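Local coordinates for protein 4-aminobutyrate transaminase (Acinetobacter baumannii, PDB 6WOP) that probably catalyses the pyridoxal-phosphate-dependent transfer of the amino group of 4-aminobutyrate to 2-oxoglutarate, at residues R93-A98 against G102-A107; Y84-A89 against I304-A309; Q371-E376 against L411-A416; G329-A334 against Q406-L411. One frame throughout, in Å; residues are numbered along the deposited sequence.

Contact 2 opens first along the chain, at 84-89, and closes a long loop when 304-309 packs back on it. Contact 1 falls within that loop. It is a short turn in which helix 85-97 meets strand 104-109, with three residues between its segments. Contacts 1 and 2 touch where Y87 OH meets A107 CA, and both border the second subunit. Contacts 3 and 4 come after both of these and cross each other: 329-334 comes first, then 371-376, and both pair with helix 401-416, sharing L411. Their centres lie about 12 Å apart. Contacts 1 and 2 join helix 85-97 to strand 104-109 and to helix 303-318 in the large domain; contacts 3 and 4 tie helices 321-342, 364-376 and 401-416 together.

Contact 1: residues R93-A98 against G102-A107; sequences RINERA and GPAKAA
The side-chain amide of N95 is the flat group of this contact, and it lies against the peptide backbone of A104 and K105. A104 O is 3.5 Å from N95 CG. N95 OD1 reaches further along the strand, to 3.1 Å from K105 C. The unit is a tight helix-to-strand connection. Helix 85-97 ends at R97, the chain turns, and 104-109 runs back as the outermost strand, within this chain, of the mixed sheet of the large domain. The two short axes pass 7.5 Å apart at their closest, with directions 139° from one another.

N95 CG stands anti to the carbonyl carbon (chi1 -69°), which carries the amide out over the strand. The methyl groups of A104 and A106 both face the helix. N95 OD1 is 3.8 Å from A104 CB and 3.6 Å from A106 CB. No hydrogen bond spans the segments. N95 ND2 instead donates to A15 O of the second subunit, so the amide also joins the subunit interface. K105 leaves the strand on the side away from the helix; its NZ forms a salt bridge with D288 and a hydrogen bond to Q13 O of the second subunit.

Within the helix, the R97 guanidinium is held at its edge by R93 O, which lies in its plane. The bond from R97 NH1 to R93 O is 3.0 Å long, with an N-H...O angle of 158°.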
loop_
_atom_site.group_PDB
_atom_site.type_symbol
_atom_site.label_atom_id
_atom_site.label_comp_id
_atom_site.label_asym_id
_atom_site.label_seq_id
_atom_site.Cartn_x
_atom_site.Cartn_y
_atom_site.Cartn_z
ATOM N N ARG A 93 27.427 -13.570 -23.522
ATOM C CA ARG A 93 27.384 -15.020 -23.391
ATOM C C ARG A 93 26.028 -15.515 -22.866
ATOM O O ARG A 93 25.536 -16.566 -23.285
ATOM C CB ARG A 93 28.534 -15.457 -22.475
ATOM C CG ARG A 93 29.906 -15.234 -23.175
ATOM C CD ARG A 93 31.042 -15.864 -22.317
ATOM N NE ARG A 93 31.168 -17.311 -22.496
ATOM C CZ ARG A 93 31.821 -18.112 -21.650
ATOM N NH1 ARG A 93 32.419 -17.603 -20.546
ATOM N NH2 ARG A 93 31.936 -19.395 -21.934
ATOM N N ILE A 94 25.434 -14.804 -21.924
ATOM C CA ILE A 94 24.102 -15.186 -21.441
ATOM C C ILE A 94 23.057 -14.912 -22.495
ATOM O O ILE A 94 22.132 -15.715 -22.687
ATOM C CB ILE A 94 23.801 -14.416 -20.124
ATOM C CG1 ILE A 94 24.766 -14.835 -18.993
ATOM C CG2 ILE A 94 22.336 -14.600 -19.655
ATOM C CD1 ILE A 94 24.425 -16.171 -18.416
ATOM N N ASN A 95 23.130 -13.737 -23.165
ATOM C CA ASN A 95 22.165 -13.443 -24.239
ATOM C C ASN A 95 22.173 -14.551 -25.274
ATOM O O ASN A 95 21.129 -14.943 -25.815
ATOM C CB ASN A 95 22.492 -12.139 -24.973
ATOM C CG ASN A 95 22.276 -10.909 -24.136
ATOM O OD1 ASN A 95 21.488 -10.934 -23.194
ATOM N ND2 ASN A 95 22.993 -9.840 -24.456
ATOM N N GLU A 96 23.354 -15.070 -25.582
ATOM C CA GLU A 96 23.422 -16.097 -26.605
ATOM C C GLU A 96 22.720 -17.380 -26.152
ATOM O O GLU A 96 22.100 -18.071 -26.958
ATOM C CB GLU A 96 24.909 -16.378 -26.918
ATOM C CG GLU A 96 25.123 -17.514 -27.920
ATOM C CD GLU A 96 26.531 -18.114 -27.777
ATOM O OE1 GLU A 96 26.679 -19.370 -27.773
ATOM O OE2 GLU A 96 27.485 -17.306 -27.627
ATOM N N ARG A 97 22.808 -17.704 -24.869
ATOM C CA ARG A 97 22.352 -18.981 -24.346
ATOM C C ARG A 97 20.928 -18.988 -23.800
ATOM O O ARG A 97 20.329 -20.074 -23.667
ATOM C CB ARG A 97 23.303 -19.392 -23.242
ATOM C CG ARG A 97 24.687 -19.766 -23.781
ATOM C CD ARG A 97 25.753 -19.845 -22.646
ATOM N NE ARG A 97 27.027 -20.425 -23.135
ATOM C CZ ARG A 97 27.860 -19.762 -23.950
ATOM N NH1 ARG A 97 27.569 -18.500 -24.309
ATOM N NH2 ARG A 97 28.990 -20.340 -24.420
ATOM N N ALA A 98 20.387 -17.845 -23.466
ATOM C CA ALA A 98 19.124 -17.801 -22.710
ATOM C C ALA A 98 17.946 -18.070 -23.635
ATOM O O ALA A 98 17.943 -17.618 -24.776
ATOM C CB ALA A 98 18.929 -16.428 -22.073
ATOM N N GLY A 102 13.690 -13.619 -29.803
ATOM C CA GLY A 102 14.221 -12.433 -30.442
ATOM C C GLY A 102 15.478 -11.997 -29.711
ATOM O O GLY A 102 15.929 -12.710 -28.826
ATOM N N PRO A 103 16.039 -10.831 -30.029
ATOM C CA PRO A 103 17.300 -10.420 -29.396
ATOM C C PRO A 103 17.124 -10.229 -27.894
ATOM O O PRO A 103 16.128 -9.662 -27.443
ATOM C CB PRO A 103 17.620 -9.084 -30.068
ATOM C CG PRO A 103 16.641 -8.941 -31.150
ATOM C CD PRO A 103 15.474 -9.762 -30.858
ATOM N N ALA A 104 18.108 -10.682 -27.135
ATOM C CA ALA A 104 18.036 -10.544 -25.684
ATOM C C ALA A 104 18.992 -9.455 -25.209
ATOM O O ALA A 104 19.942 -9.077 -25.908
ATOM C CB ALA A 104 18.342 -11.879 -25.011
ATOM N N LYS A 105 18.726 -8.921 -24.017
ATOM C CA LYS A 105 19.729 -8.111 -23.334
ATOM C C LYS A 105 19.836 -8.594 -21.892
ATOM O O LYS A 105 18.912 -9.220 -21.385
ATOM C CB LYS A 105 19.347 -6.632 -23.373
ATOM C CG LYS A 105 19.547 -6.033 -24.769
ATOM C CD LYS A 105 19.206 -4.591 -24.768
ATOM C CE LYS A 105 19.694 -3.923 -26.050
ATOM N NZ LYS A 105 19.857 -2.462 -25.870
ATOM N N ALA A 106 20.948 -8.284 -21.221
ATOM C CA ALA A 106 21.128 -8.752 -19.858
ATOM C C ALA A 106 21.789 -7.661 -19.032
ATOM O O ALA A 106 22.568 -6.847 -19.536
ATOM C CB ALA A 106 22.021 -10.030 -19.770
ATOM N N ALA A 107 21.537 -7.690 -17.737
ATOM C CA ALA A 107 22.263 -6.823 -16.827
ATOM C C ALA A 107 22.532 -7.626 -15.575
ATOM O O ALA A 107 21.789 -8.558 -15.286
ATOM C CB ALA A 107 21.408 -5.612 -16.408
#

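Contact 2: residues Y84-A89 against I304-A309; sequences YESYVA and IAVAAA
V306 CG1 is the methyl that makes this contact, and it rests against S86. It lies 3.4 Å from S86 OG and 3.4 Å from S86 O, with S86 CB at 3.5 Å. Y87 N is a little further from V306 CG1, at 3.9 Å. One methyl therefore touches the S86 side chain and the S86-Y87 peptide, at its carbonyl oxygen and, less closely, its nitrogen. The interaction is van der Waals packing, with no hydrogen bond between the segments.

The torsions explain the fit. V306 CG1 is anti to its own backbone N (chi1 162°), so it extends from the helix toward S86. The hydroxyl of S86 lies between its backbone N and carbonyl carbon (chi1 52°), which leaves OG beside V306 CG1.

The closest pair of CA atoms is Y87 with V306, at 6.3 Å. This is a helix-helix contact in the large domain of a class-III aminotransferase, a family with the fold type I architecture. It brings the first turn of helix 85-97 beside the early part of helix 303-318, although more than 200 residues separate them in sequence.

S86 O is also an acceptor for H310 NE2, one turn further along helix 303-318, which gives the two helices a polar link next to the methyl. Y84, at the N-cap position of helix 85-97, bonds through its OH to G301 O just before the other helix, while the Y87 ring stacks on Y79 and its OH bonds to F108 N. Outside this layer, E85 forms salt bridges with R11 and K39 of the second subunit.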
loop_
_atom_site.group_PDB
_atom_site.type_symbol
_atom_site.label_atom_id
_atom_site.label_comp_id
_atom_site.label_asym_id
_atom_site.label_seq_id
_atom_site.Cartn_x
_atom_site.Cartn_y
_atom_site.Cartn_z
ATOM N N TYR A 84 33.666 -2.255 -17.382
ATOM C CA TYR A 84 34.707 -3.230 -17.670
ATOM C C TYR A 84 34.200 -4.105 -18.806
ATOM O O TYR A 84 32.993 -4.294 -18.954
ATOM C CB TYR A 84 35.009 -4.080 -16.435
ATOM C CG TYR A 84 33.923 -4.038 -15.384
ATOM C CD1 TYR A 84 33.702 -2.891 -14.633
ATOM C CD2 TYR A 84 33.120 -5.144 -15.142
ATOM C CE1 TYR A 84 32.711 -2.848 -13.671
ATOM C CE2 TYR A 84 32.127 -5.110 -14.182
ATOM C CZ TYR A 84 31.926 -3.959 -13.449
ATOM O OH TYR A 84 30.939 -3.920 -12.493
ATOM N N GLU A 85 35.110 -4.642 -19.611
ATOM C CA GLU A 85 34.700 -5.475 -20.737
ATOM C C GLU A 85 34.144 -6.816 -20.269
ATOM O O GLU A 85 33.279 -7.386 -20.942
ATOM C CB GLU A 85 35.931 -5.677 -21.661
ATOM C CG GLU A 85 35.688 -6.632 -22.829
ATOM C CD GLU A 85 36.864 -6.696 -23.814
ATOM O OE1 GLU A 85 37.942 -6.159 -23.508
ATOM O OE2 GLU A 85 36.684 -7.277 -24.900
ATOM N N SER A 86 34.633 -7.365 -19.127
ATOM C CA SER A 86 34.180 -8.720 -18.794
ATOM C C SER A 86 32.666 -8.767 -18.530
ATOM O O SER A 86 32.022 -9.814 -18.709
ATOM C CB SER A 86 34.900 -9.228 -17.552
ATOM O OG SER A 86 34.760 -8.233 -16.507
ATOM N N TYR A 87 32.108 -7.678 -18.064
ATOM C CA TYR A 87 30.655 -7.548 -17.827
ATOM C C TYR A 87 29.869 -7.586 -19.157
ATOM O O TYR A 87 28.960 -8.309 -19.330
ATOM C CB TYR A 87 30.398 -6.218 -17.137
ATOM C CG TYR A 87 28.965 -5.847 -16.761
ATOM C CD1 TYR A 87 27.986 -5.722 -17.722
ATOM C CD2 TYR A 87 28.618 -5.535 -15.445
ATOM C CE1 TYR A 87 26.695 -5.359 -17.409
ATOM C CE2 TYR A 87 27.323 -5.166 -15.118
ATOM C CZ TYR A 87 26.351 -5.061 -16.116
ATOM O OH TYR A 87 25.086 -4.702 -15.825
ATOM N N VAL A 88 30.336 -6.802 -20.095
ATOM C CA VAL A 88 29.711 -6.816 -21.408
ATOM C C VAL A 88 29.805 -8.206 -21.975
ATOM O O VAL A 88 28.877 -8.687 -22.595
ATOM C CB VAL A 88 30.405 -5.779 -22.322
ATOM C CG1 VAL A 88 29.876 -5.845 -23.798
ATOM C CG2 VAL A 88 30.262 -4.331 -21.709
ATOM N N ALA A 89 31.006 -8.814 -21.884
ATOM C CA ALA A 89 31.187 -10.135 -22.483
ATOM C C ALA A 89 30.258 -11.146 -21.810
ATOM O O ALA A 89 29.718 -12.038 -22.472
ATOM C CB ALA A 89 32.672 -10.583 -22.375
ATOM N N ILE A 304 35.096 -9.496 -9.684
ATOM C CA ILE A 304 35.476 -10.809 -9.131
ATOM C C ILE A 304 34.461 -11.869 -9.541
ATOM O O ILE A 304 34.809 -12.931 -10.067
ATOM C CB ILE A 304 35.562 -10.695 -7.591
ATOM C CG1 ILE A 304 36.636 -9.688 -7.192
ATOM C CG2 ILE A 304 35.742 -12.047 -6.836
ATOM C CD1 ILE A 304 37.981 -10.123 -7.612
ATOM N N ALA A 305 33.176 -11.596 -9.284
ATOM C CA ALA A 305 32.119 -12.560 -9.567
ATOM C C ALA A 305 31.880 -12.714 -11.049
ATOM O O ALA A 305 31.455 -13.789 -11.489
ATOM C CB ALA A 305 30.805 -12.149 -8.874
ATOM N N VAL A 306 32.104 -11.659 -11.829
ATOM C CA VAL A 306 31.973 -11.761 -13.274
ATOM C C VAL A 306 33.063 -12.703 -13.815
ATOM O O VAL A 306 32.819 -13.564 -14.665
ATOM C CB VAL A 306 32.069 -10.362 -13.887
ATOM C CG1 VAL A 306 32.375 -10.460 -15.391
ATOM C CG2 VAL A 306 30.722 -9.568 -13.639
ATOM N N ALA A 307 34.265 -12.598 -13.272
ATOM C CA ALA A 307 35.314 -13.515 -13.733
ATOM C C ALA A 307 34.946 -14.941 -13.400
ATOM O O ALA A 307 35.205 -15.872 -14.192
ATOM C CB ALA A 307 36.672 -13.149 -13.096
ATOM N N ALA A 308 34.387 -15.134 -12.217
ATOM C CA ALA A 308 34.011 -16.466 -11.756
ATOM C C ALA A 308 32.912 -17.022 -12.641
ATOM O O ALA A 308 32.973 -18.188 -13.040
ATOM C CB ALA A 308 33.535 -16.435 -10.289
ATOM N N ALA A 309 31.945 -16.186 -13.002
ATOM C CA ALA A 309 30.800 -16.646 -13.799
ATOM C C ALA A 309 31.249 -17.030 -15.201
ATOM O O ALA A 309 30.676 -17.940 -15.817
ATOM C CB ALA A 309 29.700 -15.541 -13.837
#

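Contact 3: residues Q371-E376 against L411-A416; sequences QNYAME and LKQGFA
Y373 lays its ring across the backbone of Q413 and G414. Q413 C lies over one face of the ring. G414 CA approaches obliquely, 3.3 Å from Y373 CD1, and G414 N is 3.6 Å from both Y373 CD1 and Y373 CE1. The glycine has no side chain, and the ring can settle directly on the helix backbone. The backbones come correspondingly near, with the CA atoms of Y373 and G414 only 5.4 Å apart.

Y373 CG is anti to its backbone N (chi1 177°), and this swings the ring out from its helix to the other one. At the far end of the ring, Y373 OH lies 3.4 Å from Q413 CB. It also donates a weak hydrogen bond to Q413 OE1, at 3.3 Å. The Q413 chain is extended beyond CG, and its amide plane stands 83° from the ring plane.

In sequence the two helices bracket the hairpin of strands 379-384 and 390-393 in the small, C-terminal part of this aminotransferase. Helix 364-376 leads into the hairpin and 401-416 follows it. The contact closes this helix-strand-strand-helix unit at the ends of both helices. Just beyond, G414 O accepts a bond from T417 OG1, and the Y373 side chain packs on T417 as well. Inward, A374 touches L379 and L381, and L411 also rests on L381. F415 turns to the sheet, against V359 and L361.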
loop_
_atom_site.group_PDB
_atom_site.type_symbol
_atom_site.label_atom_id
_atom_site.label_comp_id
_atom_site.label_asym_id
_atom_site.label_seq_id
_atom_site.Cartn_x
_atom_site.Cartn_y
_atom_site.Cartn_z
ATOM N N GLN A 371 18.098 -36.685 8.091
ATOM C CA GLN A 371 19.036 -35.581 8.033
ATOM C C GLN A 371 20.047 -35.674 9.162
ATOM O O GLN A 371 21.245 -35.429 8.938
ATOM C CB GLN A 371 18.281 -34.247 8.096
ATOM C CG GLN A 371 19.204 -33.034 8.052
ATOM C CD GLN A 371 18.461 -31.709 8.120
ATOM O OE1 GLN A 371 17.647 -31.455 9.037
ATOM N NE2 GLN A 371 18.730 -30.864 7.165
ATOM N N ASN A 372 19.586 -35.978 10.388
ATOM C CA ASN A 372 20.566 -35.969 11.466
ATOM C C ASN A 372 21.426 -37.232 11.455
ATOM O O ASN A 372 22.634 -37.166 11.737
ATOM C CB ASN A 372 19.890 -35.791 12.831
ATOM C CG ASN A 372 19.036 -34.520 12.875
ATOM O OD1 ASN A 372 19.006 -33.750 11.901
ATOM N ND2 ASN A 372 18.349 -34.292 13.998
ATOM N N TYR A 373 20.888 -38.390 11.053
ATOM C CA TYR A 373 21.754 -39.548 10.854
ATOM C C TYR A 373 22.843 -39.227 9.847
ATOM O O TYR A 373 24.011 -39.593 10.038
ATOM C CB TYR A 373 20.967 -40.733 10.351
ATOM C CG TYR A 373 21.873 -41.904 10.077
ATOM C CD1 TYR A 373 22.494 -42.061 8.844
ATOM C CD2 TYR A 373 22.118 -42.853 11.058
ATOM C CE1 TYR A 373 23.324 -43.113 8.598
ATOM C CE2 TYR A 373 22.960 -43.893 10.823
ATOM C CZ TYR A 373 23.536 -44.029 9.580
ATOM O OH TYR A 373 24.365 -45.077 9.318
ATOM N N ALA A 374 22.456 -38.599 8.736
ATOM C CA ALA A 374 23.422 -38.271 7.705
ATOM C C ALA A 374 24.488 -37.356 8.261
ATOM O O ALA A 374 25.689 -37.586 8.051
ATOM C CB ALA A 374 22.733 -37.632 6.505
ATOM N N MET A 375 24.069 -36.321 8.990
ATOM C CA MET A 375 25.035 -35.396 9.573
ATOM C C MET A 375 26.013 -36.133 10.486
ATOM O O MET A 375 27.216 -35.869 10.432
ATOM C CB MET A 375 24.342 -34.279 10.349
ATOM C CG MET A 375 25.336 -33.200 10.765
ATOM S SD MET A 375 25.554 -32.118 9.354
ATOM C CE MET A 375 23.863 -31.356 9.456
ATOM N N GLU A 376 25.523 -37.070 11.317
ATOM C CA GLU A 376 26.483 -37.761 12.182
ATOM C C GLU A 376 27.334 -38.748 11.411
ATOM O O GLU A 376 28.394 -39.139 11.904
ATOM C CB GLU A 376 25.791 -38.493 13.368
ATOM C CG GLU A 376 24.618 -37.704 13.965
ATOM C CD GLU A 376 23.422 -38.543 14.489
ATOM O OE1 GLU A 376 22.267 -38.062 14.466
ATOM O OE2 GLU A 376 23.656 -39.685 14.984
ATOM N N LEU A 411 22.740 -42.137 2.894
ATOM C CA LEU A 411 21.319 -41.787 2.825
ATOM C C LEU A 411 20.466 -43.017 3.071
ATOM O O LEU A 411 19.534 -42.998 3.893
ATOM C CB LEU A 411 21.004 -41.178 1.449
ATOM C CG LEU A 411 19.535 -40.820 1.120
ATOM C CD1 LEU A 411 19.134 -39.506 1.800
ATOM C CD2 LEU A 411 19.355 -40.655 -0.358
ATOM N N LYS A 412 20.796 -44.125 2.383
ATOM C CA LYS A 412 20.026 -45.354 2.576
ATOM C C LYS A 412 20.114 -45.862 4.013
ATOM O O LYS A 412 19.123 -46.365 4.567
ATOM C CB LYS A 412 20.513 -46.432 1.603
ATOM C CG LYS A 412 20.474 -46.018 0.157
ATOM C CD LYS A 412 19.940 -47.142 -0.753
ATOM C CE LYS A 412 20.875 -48.291 -0.857
ATOM N NZ LYS A 412 20.133 -49.608 -0.912
ATOM N N GLN A 413 21.290 -45.778 4.632
ATOM C CA GLN A 413 21.396 -46.215 6.018
ATOM C C GLN A 413 20.536 -45.338 6.913
ATOM O O GLN A 413 19.890 -45.832 7.849
ATOM C CB GLN A 413 22.854 -46.191 6.483
ATOM C CG GLN A 413 23.737 -47.217 5.797
ATOM C CD GLN A 413 25.224 -46.798 5.776
ATOM O OE1 GLN A 413 25.614 -45.747 6.328
ATOM N NE2 GLN A 413 26.045 -47.593 5.097
ATOM N N GLY A 414 20.492 -44.032 6.626
ATOM C CA GLY A 414 19.662 -43.156 7.432
ATOM C C GLY A 414 18.200 -43.532 7.371
ATOM O O GLY A 414 17.525 -43.601 8.400
ATOM N N PHE A 415 17.692 -43.778 6.160
ATOM C CA PHE A 415 16.312 -44.237 6.023
ATOM C C PHE A 415 16.108 -45.555 6.743
ATOM O O PHE A 415 15.037 -45.791 7.309
ATOM C CB PHE A 415 15.920 -44.381 4.554
ATOM C CG PHE A 415 15.443 -43.112 3.932
ATOM C CD1 PHE A 415 16.347 -42.235 3.341
ATOM C CD2 PHE A 415 14.103 -42.782 3.936
ATOM C CE1 PHE A 415 15.908 -41.047 2.760
ATOM C CE2 PHE A 415 13.655 -41.572 3.362
ATOM C CZ PHE A 415 14.543 -40.736 2.756
ATOM N N ALA A 416 17.127 -46.426 6.748
ATOM C CA ALA A 416 16.939 -47.709 7.388
ATOM C C ALA A 416 16.749 -47.569 8.896
ATOM O O ALA A 416 16.114 -48.428 9.511
ATOM C CB ALA A 416 18.103 -48.647 7.050
#

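Contact 4: residues G329-A334 against Q406-L411; sequences GAELVA and QGLDIL
L332 and L408 meet because each first torsion sends its branch across the gap. L332 holds CG anti to the backbone N (chi1 166°). L408 instead holds CG anti to the carbonyl carbon (chi1 -62°). L332 CD1 then reaches L408 CD2 at 3.6 Å, methyl against methyl. The same L332 CD1 is 4.3 Å from L411 CD2, so one methyl of L332 serves two leucines a turn apart on the other helix.

L408 also divides its work. Its second methyl, CD1, turns to E331 and lies 3.9 Å from E331 CG. The E331 chain is extended, and its aliphatic part passes across L408 at a slant on the way to a polar partner. E331 OE1 forms a salt bridge with R405 NE, one turn before L408 in helix 401-416. Apolar and charged ties between the helices thus lie side by side.

The helices run nearly the same way, with a signed crossing angle of -21°. The axes of the two short segments come no closer than 11.0 Å. The space is spanned mainly by side chains; the nearest CA atoms, of L332 and L408, are 7.1 Å apart. No hydrogen bond joins the two segments themselves.

The contact belongs to the layer of helices packed on the sheet of the C-terminal part of the protein. L332 and L411 both touch F393 on strand 390-393, and L332 also packs on V357 of strand 356-361 and on F404. Further along helix 321-342, T335 touches L408, while L336 and I339 touch L411.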
loop_
_atom_site.group_PDB
_atom_site.type_symbol
_atom_site.label_atom_id
_atom_site.label_comp_id
_atom_site.label_asym_id
_atom_site.label_seq_id
_atom_site.Cartn_x
_atom_site.Cartn_y
_atom_site.Cartn_z
ATOM N N GLY A 329 21.365 -37.384 -11.379
ATOM C CA GLY A 329 19.976 -37.415 -10.952
ATOM C C GLY A 329 19.334 -38.767 -11.184
ATOM O O GLY A 329 18.562 -39.252 -10.351
ATOM N N ALA A 330 19.611 -39.382 -12.332
ATOM C CA ALA A 330 19.023 -40.677 -12.598
ATOM C C ALA A 330 19.436 -41.683 -11.523
ATOM O O ALA A 330 18.607 -42.486 -11.060
ATOM C CB ALA A 330 19.418 -41.163 -13.998
ATOM N N GLU A 331 20.716 -41.647 -11.108
ATOM C CA GLU A 331 21.241 -42.595 -10.135
ATOM C C GLU A 331 20.665 -42.336 -8.754
ATOM O O GLU A 331 20.317 -43.288 -8.020
ATOM C CB GLU A 331 22.772 -42.527 -10.097
ATOM C CG GLU A 331 23.346 -43.543 -9.132
ATOM C CD GLU A 331 24.861 -43.654 -9.150
ATOM O OE1 GLU A 331 25.370 -44.493 -8.374
ATOM O OE2 GLU A 331 25.520 -42.940 -9.927
ATOM N N LEU A 332 20.561 -41.050 -8.377
ATOM C CA LEU A 332 19.874 -40.730 -7.137
ATOM C C LEU A 332 18.400 -41.151 -7.176
ATOM O O LEU A 332 17.870 -41.632 -6.164
ATOM C CB LEU A 332 20.009 -39.237 -6.827
ATOM C CG LEU A 332 19.072 -38.656 -5.743
ATOM C CD1 LEU A 332 19.222 -39.350 -4.424
ATOM C CD2 LEU A 332 19.361 -37.150 -5.535
ATOM N N VAL A 333 17.698 -40.955 -8.302
ATOM C CA VAL A 333 16.286 -41.336 -8.324
ATOM C C VAL A 333 16.131 -42.850 -8.143
ATOM O O VAL A 333 15.280 -43.316 -7.375
ATOM C CB VAL A 333 15.600 -40.815 -9.606
ATOM C CG1 VAL A 333 14.271 -41.504 -9.865
ATOM C CG2 VAL A 333 15.280 -39.326 -9.479
ATOM N N ALA A 334 16.979 -43.653 -8.802
ATOM C CA ALA A 334 16.879 -45.097 -8.615
ATOM C C ALA A 334 17.111 -45.480 -7.159
ATOM O O ALA A 334 16.518 -46.447 -6.673
ATOM C CB ALA A 334 17.872 -45.822 -9.523
ATOM N N GLN A 406 28.936 -42.976 -2.127
ATOM C CA GLN A 406 29.063 -43.060 -0.668
ATOM C C GLN A 406 27.969 -42.273 0.025
ATOM O O GLN A 406 27.448 -42.687 1.075
ATOM C CB GLN A 406 30.407 -42.500 -0.232
ATOM C CG GLN A 406 30.784 -42.742 1.218
ATOM C CD GLN A 406 32.166 -42.225 1.479
ATOM O OE1 GLN A 406 32.878 -41.904 0.533
ATOM N NE2 GLN A 406 32.535 -42.068 2.752
ATOM N N GLY A 407 27.665 -41.097 -0.539
ATOM C CA GLY A 407 26.581 -40.271 -0.031
ATOM C C GLY A 407 25.262 -40.987 -0.128
ATOM O O GLY A 407 24.459 -40.909 0.791
ATOM N N LEU A 408 25.033 -41.724 -1.229
ATOM C CA LEU A 408 23.745 -42.420 -1.381
ATOM C C LEU A 408 23.669 -43.618 -0.452
ATOM O O LEU A 408 22.589 -43.994 0.007
ATOM C CB LEU A 408 23.560 -42.881 -2.815
ATOM C CG LEU A 408 23.499 -41.886 -3.960
ATOM C CD1 LEU A 408 23.456 -42.630 -5.295
ATOM C CD2 LEU A 408 22.354 -40.923 -3.788
ATOM N N ASP A 409 24.816 -44.239 -0.158
ATOM C CA ASP A 409 24.821 -45.320 0.821
ATOM C C ASP A 409 24.514 -44.796 2.231
ATOM O O ASP A 409 23.805 -45.449 2.999
ATOM C CB ASP A 409 26.162 -46.052 0.782
ATOM C CG ASP A 409 26.385 -46.843 -0.532
ATOM O OD1 ASP A 409 25.410 -47.071 -1.296
ATOM O OD2 ASP A 409 27.565 -47.244 -0.788
ATOM N N ILE A 410 25.076 -43.650 2.613
ATOM C CA ILE A 410 24.743 -43.096 3.921
ATOM C C ILE A 410 23.257 -42.737 3.976
ATOM O O ILE A 410 22.586 -42.970 4.994
ATOM C CB ILE A 410 25.628 -41.869 4.217
ATOM C CG1 ILE A 410 27.121 -42.282 4.309
ATOM C CG2 ILE A 410 25.185 -41.172 5.495
ATOM C CD1 ILE A 410 28.076 -41.109 3.940
ATOM N N LEU A 411 22.740 -42.137 2.894
ATOM C CA LEU A 411 21.319 -41.787 2.825
ATOM C C LEU A 411 20.466 -43.017 3.071
ATOM O O LEU A 411 19.534 -42.998 3.893
ATOM C CB LEU A 411 21.004 -41.178 1.449
ATOM C CG LEU A 411 19.535 -40.820 1.120
ATOM C CD1 LEU A 411 19.134 -39.506 1.800
ATOM C CD2 LEU A 411 19.355 -40.655 -0.358
#